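Local atomic coordinates of cypemycin cysteine dehydrogenase (decarboxylating) (Streptomyces sp, PDB entry 6JDD), a protein that catalyses the flavin-dependent oxidative decarboxylation of the C-terminal cysteine of the cypemycin precursor peptide, a step in forming its aminovinyl-cysteine ring. Residues 66-80 and 107-119. Residues are numbered along the deposited sequence; the frame is centred on the assembly and turned at random.
Sequences WVDSWDDPDVPPEVN and RADSPALMMLQLT. With FAD (flavin-adenine dinucleotide), chain B.
The indole of Trp70 lies between Pro111 and the flavin-adenine dinucleotide. On one face, Pro111 CD sits 3.5 Å from the centroid of the five-membered ring and only 6° off its normal, a CH-pi contact; on the opposite face the ribityl carbon C3' of the FAD lies offset toward the rim. At the indole edge, Trp70 CZ2 meets Met114 CB at 3.9 Å. The same cofactor is held by Ala108, whose O accepts a hydrogen bond from FAD O3' at 2.8 Å.

Asp68 grips the start of helix 111-118 with both carboxylate oxygens. Its CG stands anti to the backbone N (chi1 179°), which carries the carboxylate to the helix N-terminus. OD2 accepts from Ser110 OG on the syn side, close to the carboxylate plane, while Asp68 OD1 accepts from Ala112 N at 2.7 Å, the donor standing well above that plane. Ser110 is the N-cap, its OG also receiving a weak bond from Leu113 N.

Val75 CG1 and Val79 CG2 pack on Pro111 CB, and Met115 SD comes edge-on to the Trp66 ring, 5.3 Å from its six-membered centroid.

The contact joins the loop after strand 65-67, outermost in the parallel sheet of this chain, to helix 111-118; Asp68 and Ala112 touch His14, and Met115 touches His12, of strand 10-15, and a second subunit completes the FAD site.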
# COMPACT_ATOMS: atom_id res chain seq x y z
N TRP A 66 -0.43 4.94 27.00
CA TRP A 66 0.11 3.99 26.01
C TRP A 66 -0.91 2.92 25.62
O TRP A 66 -1.82 2.59 26.40
CB TRP A 66 1.41 3.37 26.47
CG TRP A 66 1.48 2.97 27.91
CD1 TRP A 66 1.84 3.77 28.95
CD2 TRP A 66 1.31 1.65 28.46
NE1 TRP A 66 1.88 3.06 30.11
CE2 TRP A 66 1.57 1.76 29.84
CE3 TRP A 66 0.95 0.40 27.93
CZ2 TRP A 66 1.48 0.67 30.70
CZ3 TRP A 66 0.88 -0.67 28.78
CH2 TRP A 66 1.14 -0.53 30.15
N VAL A 67 -0.76 2.45 24.40
CA VAL A 67 -1.53 1.29 23.90
C VAL A 67 -0.85 0.04 24.42
O VAL A 67 0.40 -0.02 24.43
CB VAL A 67 -1.64 1.33 22.37
CG1 VAL A 67 -2.33 0.06 21.89
CG2 VAL A 67 -2.41 2.57 21.93
N ASP A 68 -1.67 -0.89 24.91
CA ASP A 68 -1.23 -2.14 25.55
C ASP A 68 -0.77 -3.16 24.47
O ASP A 68 -1.52 -4.06 24.07
CB ASP A 68 -2.33 -2.71 26.47
CG ASP A 68 -1.89 -4.02 27.12
OD1 ASP A 68 -0.68 -4.15 27.31
OD2 ASP A 68 -2.77 -4.92 27.39
N SER A 69 0.44 -2.95 23.97
CA SER A 69 0.96 -3.75 22.81
C SER A 69 2.47 -3.74 22.90
O SER A 69 3.02 -2.70 23.20
CB SER A 69 0.54 -3.30 21.45
OG SER A 69 1.34 -3.96 20.49
N TRP A 70 3.08 -4.89 22.69
CA TRP A 70 4.55 -5.01 22.88
C TRP A 70 5.32 -4.20 21.84
O TRP A 70 6.47 -3.89 22.14
CB TRP A 70 4.96 -6.47 22.85
CG TRP A 70 4.63 -7.17 24.12
CD1 TRP A 70 3.70 -8.16 24.31
CD2 TRP A 70 5.18 -6.90 25.41
NE1 TRP A 70 3.68 -8.55 25.62
CE2 TRP A 70 4.58 -7.79 26.32
CE3 TRP A 70 6.13 -6.01 25.87
CZ2 TRP A 70 4.92 -7.83 27.66
CZ3 TRP A 70 6.47 -6.03 27.20
CH2 TRP A 70 5.87 -6.93 28.08
N ASP A 71 4.69 -3.88 20.70
CA ASP A 71 5.22 -3.01 19.62
C ASP A 71 4.94 -1.52 19.81
O ASP A 71 5.40 -0.76 19.01
CB ASP A 71 4.56 -3.32 18.28
CG ASP A 71 4.77 -4.77 17.93
OD1 ASP A 71 5.80 -5.33 18.40
OD2 ASP A 71 3.91 -5.31 17.21
N ASP A 72 4.17 -1.08 20.78
CA ASP A 72 3.95 0.38 20.92
C ASP A 72 5.22 0.98 21.52
O ASP A 72 5.74 0.50 22.53
CB ASP A 72 2.68 0.65 21.72
CG ASP A 72 2.16 2.08 21.68
OD1 ASP A 72 2.69 2.92 22.46
OD2 ASP A 72 1.15 2.30 20.91
N PRO A 73 5.82 2.00 20.88
CA PRO A 73 7.01 2.61 21.47
C PRO A 73 6.78 3.40 22.77
O PRO A 73 7.72 3.70 23.45
CB PRO A 73 7.51 3.52 20.32
CG PRO A 73 6.31 3.75 19.40
CD PRO A 73 5.45 2.52 19.55
N ASP A 74 5.55 3.71 23.15
CA ASP A 74 5.32 4.49 24.39
C ASP A 74 5.30 3.57 25.62
O ASP A 74 5.22 4.10 26.75
CB ASP A 74 4.01 5.29 24.37
CG ASP A 74 3.97 6.37 23.31
OD1 ASP A 74 5.03 6.97 23.05
OD2 ASP A 74 2.86 6.58 22.75
N VAL A 75 5.35 2.26 25.41
CA VAL A 75 5.22 1.30 26.54
C VAL A 75 6.44 1.50 27.43
O VAL A 75 7.56 1.33 26.98
CB VAL A 75 5.12 -0.15 26.06
CG1 VAL A 75 5.28 -1.13 27.19
CG2 VAL A 75 3.80 -0.39 25.39
N PRO A 76 6.26 1.87 28.71
CA PRO A 76 7.40 2.13 29.58
C PRO A 76 8.10 0.83 29.95
O PRO A 76 7.47 -0.21 30.05
CB PRO A 76 6.80 2.80 30.82
CG PRO A 76 5.39 2.27 30.84
CD PRO A 76 4.98 2.12 29.38
N PRO A 77 9.44 0.85 30.10
CA PRO A 77 10.18 -0.37 30.40
C PRO A 77 9.81 -1.04 31.73
O PRO A 77 9.87 -2.26 31.77
CB PRO A 77 11.64 0.08 30.42
CG PRO A 77 11.59 1.59 30.62
CD PRO A 77 10.29 2.04 29.99
N GLU A 78 9.41 -0.26 32.73
CA GLU A 78 9.10 -0.77 34.10
C GLU A 78 7.85 -1.66 34.16
O GLU A 78 7.63 -2.27 35.22
CB GLU A 78 8.93 0.38 35.06
CG GLU A 78 7.69 1.20 34.81
CD GLU A 78 7.92 2.49 34.02
OE1 GLU A 78 7.13 3.46 34.25
OE2 GLU A 78 8.90 2.52 33.18
N VAL A 79 7.09 -1.81 33.07
CA VAL A 79 6.05 -2.88 33.02
C VAL A 79 6.72 -4.23 33.36
O VAL A 79 6.06 -5.07 33.97
CB VAL A 79 5.25 -2.92 31.70
CG1 VAL A 79 4.59 -1.59 31.39
CG2 VAL A 79 6.07 -3.41 30.51
N ASN A 80 7.98 -4.47 32.98
CA ASN A 80 8.64 -5.79 33.21
C ASN A 80 9.06 -5.92 34.69
O ASN A 80 9.61 -6.97 35.02
CB ASN A 80 9.77 -6.01 32.19
CG ASN A 80 9.26 -6.57 30.87
OD1 ASN A 80 8.56 -7.57 30.84
ND2 ASN A 80 9.61 -5.93 29.76
N ARG A 107 -1.35 -15.00 32.23
CA ARG A 107 -0.91 -14.59 30.88
C ARG A 107 -0.17 -13.25 30.95
O ARG A 107 -0.53 -12.38 31.74
CB ARG A 107 -2.11 -14.57 29.94
CG ARG A 107 -2.83 -15.91 29.85
CD ARG A 107 -1.93 -17.01 29.30
NE ARG A 107 -1.23 -16.58 28.10
CZ ARG A 107 -1.68 -16.71 26.89
NH1 ARG A 107 -2.81 -17.33 26.69
NH2 ARG A 107 -1.01 -16.27 25.84
N ALA A 108 0.90 -13.14 30.14
CA ALA A 108 1.68 -11.91 29.96
C ALA A 108 1.80 -11.59 28.47
O ALA A 108 2.89 -11.20 28.06
CB ALA A 108 3.04 -12.10 30.57
N ASP A 109 0.72 -11.76 27.69
CA ASP A 109 0.76 -11.60 26.20
C ASP A 109 0.51 -10.13 25.79
O ASP A 109 0.25 -9.83 24.58
CB ASP A 109 -0.24 -12.56 25.52
CG ASP A 109 -1.66 -12.47 26.06
OD1 ASP A 109 -1.83 -11.88 27.16
OD2 ASP A 109 -2.56 -13.05 25.42
N SER A 110 0.52 -9.23 26.76
CA SER A 110 0.48 -7.77 26.54
C SER A 110 1.26 -7.13 27.66
O SER A 110 1.44 -7.71 28.70
CB SER A 110 -0.92 -7.26 26.42
OG SER A 110 -1.54 -7.08 27.68
N PRO A 111 1.90 -5.99 27.44
CA PRO A 111 2.74 -5.42 28.50
C PRO A 111 1.95 -5.03 29.75
O PRO A 111 2.51 -5.11 30.77
CB PRO A 111 3.34 -4.19 27.78
CG PRO A 111 2.41 -3.94 26.62
CD PRO A 111 1.97 -5.30 26.16
N ALA A 112 0.68 -4.61 29.62
CA ALA A 112 -0.21 -4.32 30.77
C ALA A 112 -0.45 -5.61 31.55
O ALA A 112 -0.49 -5.57 32.76
CB ALA A 112 -1.52 -3.69 30.36
N LEU A 113 -0.57 -6.73 30.87
CA LEU A 113 -0.80 -7.98 31.63
C LEU A 113 0.49 -8.44 32.31
O LEU A 113 0.38 -8.93 33.41
CB LEU A 113 -1.49 -9.04 30.77
CG LEU A 113 -2.94 -9.24 31.21
CD1 LEU A 113 -3.91 -8.53 30.30
CD2 LEU A 113 -3.29 -10.70 31.37
N MET A 114 1.65 -8.26 31.68
CA MET A 114 2.92 -8.53 32.38
C MET A 114 2.92 -7.70 33.67
O MET A 114 3.14 -8.23 34.73
CB MET A 114 4.13 -8.20 31.49
CG MET A 114 5.49 -8.38 32.16
SD MET A 114 5.86 -10.11 32.38
CE MET A 114 6.53 -10.51 30.76
N MET A 115 2.61 -6.41 33.51
CA MET A 115 2.61 -5.42 34.60
C MET A 115 1.67 -5.89 35.71
O MET A 115 2.10 -5.92 36.85
CB MET A 115 2.16 -4.09 34.00
CG MET A 115 2.15 -2.95 34.98
SD MET A 115 1.54 -1.46 34.19
CE MET A 115 -0.19 -1.84 33.97
N LEU A 116 0.44 -6.27 35.38
CA LEU A 116 -0.57 -6.66 36.36
C LEU A 116 -0.16 -8.00 37.02
O LEU A 116 -0.47 -8.20 38.18
CB LEU A 116 -1.95 -6.73 35.70
CG LEU A 116 -2.53 -5.39 35.26
CD1 LEU A 116 -3.89 -5.55 34.64
CD2 LEU A 116 -2.62 -4.42 36.41
N GLN A 117 0.50 -8.91 36.28
CA GLN A 117 1.02 -10.15 36.88
C GLN A 117 2.10 -9.80 37.93
O GLN A 117 2.16 -10.50 38.95
CB GLN A 117 1.64 -11.11 35.85
CG GLN A 117 0.67 -11.79 34.86
CD GLN A 117 -0.49 -12.54 35.47
OE1 GLN A 117 -0.43 -12.98 36.63
NE2 GLN A 117 -1.56 -12.71 34.69
N LEU A 118 2.93 -8.79 37.71
CA LEU A 118 4.15 -8.61 38.54
C LEU A 118 3.88 -7.64 39.69
O LEU A 118 4.63 -7.64 40.68
CB LEU A 118 5.32 -8.16 37.67
CG LEU A 118 5.75 -9.12 36.57
CD1 LEU A 118 6.92 -8.55 35.81
CD2 LEU A 118 6.15 -10.45 37.14
N THR A 119 2.85 -6.83 39.62
CA THR A 119 2.65 -5.81 40.66
C THR A 119 2.29 -6.51 41.98
O THR A 119 1.61 -7.56 41.94
CB THR A 119 1.64 -4.74 40.25
OG1 THR A 119 1.63 -3.73 41.25
CG2 THR A 119 0.25 -5.32 40.09
PA FAD B . 4.48 -15.18 20.59
O1A FAD B . 4.19 -16.21 19.54
O2A FAD B . 5.17 -13.93 20.18
O5B FAD B . 3.11 -14.81 21.35
C5B FAD B . 2.32 -13.70 20.85
C4B FAD B . 0.89 -13.88 21.29
O4B FAD B . 0.02 -13.72 20.14
C3B FAD B . 0.53 -15.24 21.90
O3B FAD B . -0.41 -15.10 22.95
C2B FAD B . -0.05 -16.00 20.71
O2B FAD B . -0.93 -17.03 21.10
C1B FAD B . -0.79 -14.87 19.99
N9A FAD B . -0.96 -15.11 18.56
C8A FAD B . -1.12 -16.32 17.92
N7A FAD B . -1.26 -16.19 16.63
C5A FAD B . -1.19 -14.82 16.40
C6A FAD B . -1.26 -14.04 15.22
N6A FAD B . -1.44 -14.55 14.01
N1A FAD B . -1.15 -12.70 15.36
C2A FAD B . -0.98 -12.19 16.59
N3A FAD B . -0.89 -12.82 17.76
C4A FAD B . -1.01 -14.15 17.59
N1 FAD B . 8.83 -11.86 28.71
C2 FAD B . 9.37 -12.82 29.49
O2 FAD B . 8.68 -13.77 29.89
N3 FAD B . 10.67 -12.80 29.87
C4 FAD B . 11.52 -11.79 29.48
O4 FAD B . 12.69 -11.81 29.84
C4X FAD B . 11.00 -10.77 28.67
N5 FAD B . 11.79 -9.80 28.29
C5X FAD B . 11.26 -8.82 27.50
C6 FAD B . 12.10 -7.77 27.08
C7 FAD B . 11.64 -6.75 26.28
C7M FAD B . 12.57 -5.64 25.86
C8 FAD B . 10.28 -6.75 25.87
C8M FAD B . 9.75 -5.64 25.00
C9 FAD B . 9.45 -7.77 26.28
C9A FAD B . 9.91 -8.82 27.09
N10 FAD B . 9.10 -9.87 27.51
C10 FAD B . 9.61 -10.87 28.31
C1' FAD B . 7.68 -9.90 27.11
C2' FAD B . 7.44 -10.86 25.96
O2' FAD B . 8.10 -10.38 24.79
C3' FAD B . 5.95 -11.01 25.67
O3' FAD B . 5.33 -11.69 26.76
C4' FAD B . 5.64 -11.77 24.37
O4' FAD B . 4.23 -11.84 24.18
C5' FAD B . 6.22 -13.16 24.36
O5' FAD B . 5.74 -13.88 23.19
P FAD B . 6.39 -15.30 22.82
O1P FAD B . 6.39 -16.15 24.04
O2P FAD B . 7.68 -15.05 22.11
O3P FAD B . 5.31 -15.87 21.78